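Local structure of 3',5'-nucleoside bisphosphate phosphatase (Chromobacterium violaceum, 2YB1) at residues Asp5-Leu17 with Tyr242-Glu254. The protein hydrolyses the 3'-phosphate of nucleoside 3',5'-bisphosphates, giving the nucleoside 5'-phosphate and orthophosphate, with three manganese ions per subunit. Numbering follows the deposited sequence.
Sequences DLHFHSRTSDGAL and YASSGSDFHAPGE. With MN (manganese (II) ion), chain C; MN (manganese (II) ion), chain B; AMP (adenosine monophosphate), chain E.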
ATOM      1  N   ASP A   5      10.263  -0.532   8.649  1.00  6.75           N
ATOM      2  CA  ASP A   5       9.469  -0.831   7.465  1.00  5.22           C
ATOM      3  C   ASP A   5       8.054  -0.279   7.634  1.00  6.24           C
ATOM      4  O   ASP A   5       7.269  -0.801   8.436  1.00  4.76           O
ATOM      5  CB  ASP A   5       9.451  -2.348   7.242  1.00  5.20           C
ATOM      6  CG  ASP A   5       8.824  -2.740   5.920  1.00  6.31           C
ATOM      7  OD1 ASP A   5       8.288  -1.846   5.218  1.00  6.49           O
ATOM      8  OD2 ASP A   5       8.868  -3.946   5.581  1.00  5.68           O
ATOM      9  N   LEU A   6       7.735   0.751   6.855  1.00  6.46           N
ATOM     10  CA  LEU A   6       6.446   1.447   6.904  1.00  6.42           C
ATOM     11  C   LEU A   6       5.450   1.118   5.789  1.00  7.20           C
ATOM     12  O   LEU A   6       4.549   1.928   5.527  1.00  5.91           O
ATOM     13  CB  LEU A   6       6.619   2.965   7.098  1.00  3.96           C
ATOM     14  CG  LEU A   6       7.577   3.313   8.243  1.00  4.93           C
ATOM     15  CD1 LEU A   6       7.711   4.819   8.427  1.00  5.01           C
ATOM     16  CD2 LEU A   6       7.163   2.621   9.557  1.00  2.91           C
ATOM     17  N   HIS A   7       5.713   0.069   5.009  1.00  5.81           N
ATOM     18  CA  HIS A   7       4.746  -0.365   3.997  1.00  5.20           C
ATOM     19  C   HIS A   7       4.739  -1.889   3.779  1.00  3.68           C
ATOM     20  O   HIS A   7       5.725  -2.436   3.310  1.00  3.23           O
ATOM     21  CB  HIS A   7       5.089   0.358   2.688  1.00  6.56           C
ATOM     22  CG  HIS A   7       4.058   0.228   1.613  1.00  7.64           C
ATOM     23  ND1 HIS A   7       3.805   1.242   0.710  1.00  6.71           N
ATOM     24  CD2 HIS A   7       3.239  -0.793   1.270  1.00  6.80           C
ATOM     25  CE1 HIS A   7       2.865   0.852  -0.133  1.00  6.10           C
ATOM     26  NE2 HIS A   7       2.503  -0.376   0.187  1.00  4.94           N
ATOM     27  N   PHE A   8       3.626  -2.555   4.061  1.00  2.78           N
ATOM     28  CA  PHE A   8       3.471  -3.979   3.722  1.00  3.78           C
ATOM     29  C   PHE A   8       2.017  -4.409   3.894  1.00  4.02           C
ATOM     30  O   PHE A   8       1.208  -3.655   4.450  1.00  4.05           O
ATOM     31  CB  PHE A   8       4.434  -4.887   4.538  1.00  3.05           C
ATOM     32  CG  PHE A   8       4.392  -4.676   6.043  1.00  4.08           C
ATOM     33  CD1 PHE A   8       3.507  -5.404   6.843  1.00  2.26           C
ATOM     34  CD2 PHE A   8       5.287  -3.802   6.669  1.00  3.04           C
ATOM     35  CE1 PHE A   8       3.467  -5.214   8.233  1.00  1.98           C
ATOM     36  CE2 PHE A   8       5.260  -3.610   8.058  1.00  1.82           C
ATOM     37  CZ  PHE A   8       4.349  -4.326   8.843  1.00  2.05           C
ATOM     38  N   HIS A   9       1.712  -5.639   3.478  1.00  2.15           N
ATOM     39  CA  HIS A   9       0.332  -6.110   3.371  1.00  3.42           C
ATOM     40  C   HIS A   9       0.097  -7.425   4.090  1.00  5.30           C
ATOM     41  O   HIS A   9       1.040  -8.159   4.390  1.00  6.38           O
ATOM     42  CB  HIS A   9      -0.059  -6.274   1.900  1.00  5.05           C
ATOM     43  CG  HIS A   9      -0.059  -4.980   1.155  1.00  6.28           C
ATOM     44  ND1 HIS A   9      -1.195  -4.222   0.988  1.00  5.88           N
ATOM     45  CD2 HIS A   9       0.951  -4.277   0.592  1.00  6.50           C
ATOM     46  CE1 HIS A   9      -0.892  -3.113   0.336  1.00  5.39           C
ATOM     47  NE2 HIS A   9       0.403  -3.123   0.082  1.00  5.82           N
ATOM     48  N   SER A  10      -1.177  -7.721   4.341  1.00  4.29           N
ATOM     49  CA  SER A  10      -1.570  -8.950   5.010  1.00  4.22           C
ATOM     50  C   SER A  10      -2.774  -9.501   4.272  1.00  6.90           C
ATOM     51  O   SER A  10      -3.244  -8.881   3.309  1.00  5.83           O
ATOM     52  CB  SER A  10      -1.953  -8.661   6.465  1.00  2.79           C
ATOM     53  OG  SER A  10      -3.220  -8.018   6.539  1.00  5.34           O
ATOM     54  N   ARG A  11      -3.287 -10.646   4.728  1.00  4.12           N
ATOM     55  CA  ARG A  11      -4.475 -11.246   4.116  1.00  4.10           C
ATOM     56  C   ARG A  11      -5.720 -10.372   4.263  1.00  5.26           C
ATOM     57  O   ARG A  11      -6.743 -10.627   3.620  1.00  7.15           O
ATOM     58  CB  ARG A  11      -4.720 -12.662   4.661  1.00  6.12           C
ATOM     59  CG  ARG A  11      -3.618 -13.646   4.302  1.00  7.35           C
ATOM     60  CD  ARG A  11      -3.960 -15.071   4.767  1.00  9.06           C
ATOM     61  NE  ARG A  11      -4.912 -15.687   3.851  1.00 13.86           N
ATOM     62  CZ  ARG A  11      -4.570 -16.259   2.697  1.00 19.43           C
ATOM     63  NH1 ARG A  11      -3.284 -16.302   2.330  1.00 20.28           N
ATOM     64  NH2 ARG A  11      -5.503 -16.791   1.908  1.00 18.88           N
ATOM     65  N   THR A  12      -5.637  -9.332   5.095  1.00  5.56           N
ATOM     66  CA  THR A  12      -6.725  -8.357   5.159  1.00  5.78           C
ATOM     67  C   THR A  12      -6.971  -7.744   3.774  1.00  7.86           C
ATOM     68  O   THR A  12      -8.123  -7.505   3.396  1.00  6.82           O
ATOM     69  CB  THR A  12      -6.473  -7.221   6.183  1.00  7.78           C
ATOM     70  OG1 THR A  12      -6.360  -7.774   7.496  1.00  9.72           O
ATOM     71  CG2 THR A  12      -7.643  -6.209   6.167  1.00  6.16           C
ATOM     72  N   SER A  13      -5.911  -7.476   3.009  1.00  6.81           N
ATOM     73  CA  SER A  13      -6.187  -7.132   1.622  1.00  6.20           C
ATOM     74  C   SER A  13      -5.557  -8.082   0.605  1.00  4.86           C
ATOM     75  O   SER A  13      -6.126  -9.141   0.327  1.00  4.53           O
ATOM     76  CB  SER A  13      -5.745  -5.689   1.336  1.00  2.79           C
ATOM     77  OG  SER A  13      -4.349  -5.488   1.564  1.00  6.11           O
ATOM     78  N   ASP A  14      -4.368  -7.747   0.107  1.00  4.34           N
ATOM     79  CA  ASP A  14      -3.686  -8.595  -0.880  1.00  6.33           C
ATOM     80  C   ASP A  14      -2.399  -9.325  -0.473  1.00  5.58           C
ATOM     81  O   ASP A  14      -1.711  -9.886  -1.327  1.00  7.35           O
ATOM     82  CB  ASP A  14      -3.606  -7.948  -2.270  1.00  5.80           C
ATOM     83  CG  ASP A  14      -2.639  -6.805  -2.315  1.00  5.63           C
ATOM     84  OD1 ASP A  14      -2.171  -6.390  -1.240  1.00  6.35           O
ATOM     85  OD2 ASP A  14      -2.354  -6.334  -3.429  1.00  3.81           O
ATOM     86  N   GLY A  15      -2.023  -9.245   0.800  1.00  5.57           N
ATOM     87  CA  GLY A  15      -0.857  -9.979   1.271  1.00  5.46           C
ATOM     88  C   GLY A  15      -1.183 -11.457   1.465  1.00  6.38           C
ATOM     89  O   GLY A  15      -2.345 -11.818   1.681  1.00  6.94           O
ATOM     90  N   ALA A  16      -0.163 -12.307   1.403  1.00  4.70           N
ATOM     91  CA  ALA A  16      -0.342 -13.745   1.608  1.00  6.38           C
ATOM     92  C   ALA A  16      -0.331 -14.175   3.081  1.00  6.86           C
ATOM     93  O   ALA A  16      -0.790 -15.269   3.415  1.00  6.16           O
ATOM     94  CB  ALA A  16       0.701 -14.526   0.819  1.00  6.10           C
ATOM     95  N   LEU A  17       0.182 -13.317   3.960  1.00  6.03           N
ATOM     96  CA  LEU A  17       0.318 -13.653   5.382  1.00  5.69           C
ATOM     97  C   LEU A  17      -0.713 -12.920   6.228  1.00  5.29           C
ATOM     98  O   LEU A  17      -1.066 -11.780   5.937  1.00  2.99           O
ATOM     99  CB  LEU A  17       1.718 -13.269   5.885  1.00  7.15           C
ATOM    100  CG  LEU A  17       2.899 -14.226   5.678  1.00 10.32           C
ATOM    101  CD1 LEU A  17       2.891 -14.832   4.305  1.00 13.46           C
ATOM    102  CD2 LEU A  17       4.214 -13.511   5.943  1.00  8.20           C
ATOM    103  N   TYR A 242       8.580  14.856   3.925  1.00  5.08           N
ATOM    104  CA  TYR A 242       9.249  13.856   4.756  1.00  5.95           C
ATOM    105  C   TYR A 242       9.333  12.520   4.024  1.00  6.76           C
ATOM    106  O   TYR A 242       8.416  12.148   3.289  1.00  8.80           O
ATOM    107  CB  TYR A 242       8.502  13.692   6.090  1.00  4.93           C
ATOM    108  CG  TYR A 242       8.570  14.964   6.903  1.00  4.84           C
ATOM    109  CD1 TYR A 242       9.701  15.268   7.649  1.00  5.90           C
ATOM    110  CD2 TYR A 242       7.524  15.883   6.888  1.00  6.09           C
ATOM    111  CE1 TYR A 242       9.787  16.445   8.369  1.00  5.34           C
ATOM    112  CE2 TYR A 242       7.596  17.070   7.615  1.00  7.69           C
ATOM    113  CZ  TYR A 242       8.736  17.341   8.354  1.00  6.92           C
ATOM    114  OH  TYR A 242       8.841  18.512   9.084  1.00  9.47           O
ATOM    115  N   ALA A 243      10.432  11.800   4.234  1.00  6.77           N
ATOM    116  CA  ALA A 243      10.698  10.575   3.479  1.00  7.12           C
ATOM    117  C   ALA A 243      10.238   9.358   4.243  1.00  6.57           C
ATOM    118  O   ALA A 243      10.525   9.206   5.429  1.00  5.55           O
ATOM    119  CB  ALA A 243      12.184  10.451   3.150  1.00  5.38           C
ATOM    120  N   SER A 244       9.535   8.477   3.542  1.00  7.75           N
ATOM    121  CA  SER A 244       9.091   7.232   4.126  1.00  6.33           C
ATOM    122  C   SER A 244       9.842   6.085   3.461  1.00  6.64           C
ATOM    123  O   SER A 244      10.417   6.252   2.377  1.00  3.29           O
ATOM    124  CB  SER A 244       7.596   7.050   3.935  1.00  4.74           C
ATOM    125  OG  SER A 244       7.160   5.994   4.751  1.00  5.26           O
ATOM    126  N   SER A 245       9.883   4.948   4.158  1.00  4.37           N
ATOM    127  CA  SER A 245      10.529   3.741   3.673  1.00  3.59           C
ATOM    128  C   SER A 245       9.593   2.535   3.886  1.00  4.51           C
ATOM    129  O   SER A 245       9.019   2.364   4.968  1.00  3.19           O
ATOM    130  CB  SER A 245      11.837   3.531   4.442  1.00  5.34           C
ATOM    131  OG  SER A 245      12.605   4.734   4.496  1.00  5.92           O
ATOM    132  N   GLY A 246       9.407   1.716   2.860  1.00  5.04           N
ATOM    133  CA  GLY A 246       8.707   0.464   3.082  1.00  9.14           C
ATOM    134  C   GLY A 246       8.996  -0.575   2.019  1.00 10.39           C
ATOM    135  O   GLY A 246       9.231  -0.238   0.863  1.00 10.67           O
ATOM    136  N   SER A 247       8.916  -1.845   2.408  1.00  8.36           N
ATOM    137  CA  SER A 247       9.281  -2.952   1.531  1.00  7.38           C
ATOM    138  C   SER A 247       8.186  -3.213   0.507  1.00  9.04           C
ATOM    139  O   SER A 247       8.449  -3.724  -0.584  1.00  8.82           O
ATOM    140  CB  SER A 247       9.490  -4.218   2.367  1.00  5.78           C
ATOM    141  OG  SER A 247       8.283  -4.584   3.018  1.00  4.67           O
ATOM    142  N   ASP A 248       6.955  -2.854   0.867  1.00  7.58           N
ATOM    143  CA  ASP A 248       5.789  -3.214   0.068  1.00  6.76           C
ATOM    144  C   ASP A 248       5.670  -4.723  -0.057  1.00  4.42           C
ATOM    145  O   ASP A 248       5.196  -5.242  -1.075  1.00  4.40           O
ATOM    146  CB  ASP A 248       5.834  -2.566  -1.323  1.00  8.44           C
ATOM    147  CG  ASP A 248       4.484  -2.602  -2.025  1.00 11.14           C
ATOM    148  OD1 ASP A 248       3.444  -2.774  -1.342  1.00  6.68           O
ATOM    149  OD2 ASP A 248       4.460  -2.469  -3.269  1.00 16.61           O
ATOM    150  N   PHE A 249       6.076  -5.427   0.996  1.00  3.26           N
ATOM    151  CA  PHE A 249       5.983  -6.886   1.038  1.00  2.26           C
ATOM    152  C   PHE A 249       4.537  -7.389   0.903  1.00  3.30           C
ATOM    153  O   PHE A 249       3.626  -6.858   1.539  1.00  3.24           O
ATOM    154  CB  PHE A 249       6.606  -7.406   2.345  1.00  3.44           C
ATOM    155  CG  PHE A 249       6.492  -8.894   2.521  1.00  5.93           C
ATOM    156  CD1 PHE A 249       5.381  -9.450   3.154  1.00  5.57           C
ATOM    157  CD2 PHE A 249       7.488  -9.734   2.046  1.00  4.79           C
ATOM    158  CE1 PHE A 249       5.266 -10.817   3.308  1.00  7.02           C
ATOM    159  CE2 PHE A 249       7.388 -11.096   2.202  1.00  6.83           C
ATOM    160  CZ  PHE A 249       6.272 -11.644   2.833  1.00  8.14           C
ATOM    161  N   HIS A 250       4.347  -8.414   0.063  1.00  3.06           N
ATOM    162  CA  HIS A 250       3.058  -9.105  -0.123  1.00  3.65           C
ATOM    163  C   HIS A 250       3.190 -10.573   0.250  1.00  5.34           C
ATOM    164  O   HIS A 250       2.385 -11.111   1.001  1.00  5.02           O
ATOM    165  CB  HIS A 250       2.536  -9.012  -1.559  1.00  3.12           C
ATOM    166  CG  HIS A 250       1.978  -7.675  -1.917  1.00  6.02           C
ATOM    167  ND1 HIS A 250       2.768  -6.552  -2.059  1.00  7.08           N
ATOM    168  CD2 HIS A 250       0.710  -7.279  -2.173  1.00  6.18           C
ATOM    169  CE1 HIS A 250       2.009  -5.523  -2.387  1.00  7.94           C
ATOM    170  NE2 HIS A 250       0.757  -5.939  -2.466  1.00  7.85           N
ATOM    171  N   ALA A 251       4.132 -11.255  -0.396  1.00  6.32           N
ATOM    172  CA  ALA A 251       4.304 -12.687  -0.158  1.00  8.41           C
ATOM    173  C   ALA A 251       5.756 -13.134  -0.301  1.00 11.14           C
ATOM    174  O   ALA A 251       6.544 -12.483  -0.988  1.00 11.75           O
ATOM    175  CB  ALA A 251       3.418 -13.473  -1.103  1.00  9.07           C
ATOM    176  N   PRO A 252       6.116 -14.249   0.355  1.00 14.78           N
ATOM    177  CA  PRO A 252       7.415 -14.875   0.085  1.00 19.31           C
ATOM    178  C   PRO A 252       7.503 -15.264  -1.383  1.00 23.53           C
ATOM    179  O   PRO A 252       6.530 -15.768  -1.941  1.00 26.20           O
ATOM    180  CB  PRO A 252       7.382 -16.134   0.956  1.00 19.14           C
ATOM    181  CG  PRO A 252       6.435 -15.793   2.067  1.00 19.75           C
ATOM    182  CD  PRO A 252       5.375 -14.948   1.421  1.00 16.74           C
ATOM    183  N   GLY A 253       8.645 -15.024  -2.010  1.00 26.92           N
ATOM    184  CA  GLY A 253       8.821 -15.439  -3.389  1.00 29.41           C
ATOM    185  C   GLY A 253       8.006 -14.630  -4.379  1.00 32.12           C
ATOM    186  O   GLY A 253       7.828 -15.051  -5.522  1.00 31.79           O
ATOM    187  N   GLU A 254       7.491 -13.483  -3.932  1.00 32.10           N
ATOM    188  CA  GLU A 254       6.913 -12.489  -4.833  1.00 31.23           C
ATOM    189  C   GLU A 254       7.747 -11.220  -4.740  1.00 35.58           C
ATOM    190  O   GLU A 254       8.155 -10.823  -3.643  1.00 37.52           O
ATOM    191  CB  GLU A 254       5.447 -12.187  -4.486  1.00 25.84           C
ATOM    192  CG  GLU A 254       4.470 -13.303  -4.843  1.00 20.02           C
ATOM    193  CD  GLU A 254       3.019 -12.956  -4.526  1.00 15.28           C
ATOM    194  OE1 GLU A 254       2.710 -11.777  -4.249  1.00 13.81           O
ATOM    195  OE2 GLU A 254       2.178 -13.875  -4.547  1.00 14.21           O
TER
HETATM  196 MN    MN C1290       1.297  -1.607  -1.165  1.00  7.55          MN
HETATM  197 MN    MN B1289      -0.968  -4.674  -3.262  1.00  8.76          MN
HETATM  198  P   AMP E1292      -6.382  -3.509  -7.580  1.00 11.62           P
HETATM  199  O1P AMP E1292      -6.292  -2.746  -8.886  1.00 10.81           O
HETATM  200  O2P AMP E1292      -6.346  -2.504  -6.450  1.00  9.68           O
HETATM  201  O3P AMP E1292      -7.536  -4.481  -7.632  1.00 11.82           O
HETATM  202  O5' AMP E1292      -5.010  -4.319  -7.609  1.00 12.93           O
HETATM  203  C5' AMP E1292      -3.768  -3.638  -7.563  1.00 12.61           C
HETATM  204  C4' AMP E1292      -2.689  -4.490  -6.952  1.00 11.74           C
HETATM  205  O4' AMP E1292      -2.177  -5.405  -7.947  1.00 11.81           O
HETATM  206  C3' AMP E1292      -1.455  -3.740  -6.468  1.00 11.92           C
HETATM  207  O3' AMP E1292      -1.626  -3.190  -5.170  1.00 13.75           O
HETATM  208  C2' AMP E1292      -0.352  -4.793  -6.540  1.00  9.66           C
HETATM  209  O2' AMP E1292      -0.364  -5.609  -5.376  1.00  9.93           O
HETATM  210  C1' AMP E1292      -0.798  -5.642  -7.731  1.00 11.04           C
HETATM  211  N9  AMP E1292      -0.066  -5.285  -8.960  1.00 13.87           N
HETATM  212  C8  AMP E1292      -0.385  -4.300  -9.826  1.00 15.04           C
HETATM  213  N7  AMP E1292       0.525  -4.248 -10.841  1.00 16.54           N
HETATM  214  C5  AMP E1292       1.447  -5.206 -10.617  1.00 17.39           C
HETATM  215  C6  AMP E1292       2.671  -5.701 -11.290  1.00 19.36           C
HETATM  216  N6  AMP E1292       3.110  -5.135 -12.438  1.00 20.41           N
HETATM  217  N1  AMP E1292       3.332  -6.735 -10.715  1.00 19.78           N
HETATM  218  C2  AMP E1292       2.915  -7.310  -9.569  1.00 19.65           C
HETATM  219  N3  AMP E1292       1.813  -6.911  -8.903  1.00 17.34           N
HETATM  220  C4  AMP E1292       1.054  -5.886  -9.374  1.00 15.57           C
HETATM  221  O   HOH W   1       5.323   4.353   3.810  1.00  5.31           O
HETATM  222  O   HOH W   2       1.497 -10.704   3.699  1.00  3.56           O
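His-7 and His-9 share one manganese with Asp-248: NE2 of each ring binds it at 2.2 Å and Asp-248 OD1 at 2.5 Å, Glu-64 joining them. With CG anti to the backbone N (chi1 -169°), the His-7 ring reaches the metal; Asp-248 CB makes a CH-pi contact over its face, and Glu-218 holds its ND1. His-9 and His-250 form an offset stack, planes 23° apart. His-250 NE2 and Asp-14 OD2 bind a second manganese, which His-39 and AMP O2' and O3' also bind; Thr-135 OG1 hydrogen-bonds to Asp-14 OD2. His-250 ND1 donates to Asp-248 O, which fixes the ring's rotation. Nearer strand 242-246, the Asp-5 carboxylate grips Ser-247 twice: OD1 takes its N from above the plane at 2.9 Å, while OD2 takes OG by the syn lone pair at 2.7 Å. This largely buried part of a PHP-family active site contrasts with the outer end, where Leu-17 CD1 merely rests 3.8 Å from CD of exposed Pro-252, though Ala-16 CB and Ala-251 CB press to 3.5 Å. There Ala-16 N still donates to His-250 O (2.8 Å). The segments join the ends of outermost strands 4-5 and 242-246, with strand 33-36 beside Phe-8, helix 272-275 against Leu-6 and helix 19-27 against Leu-17 and Phe-249.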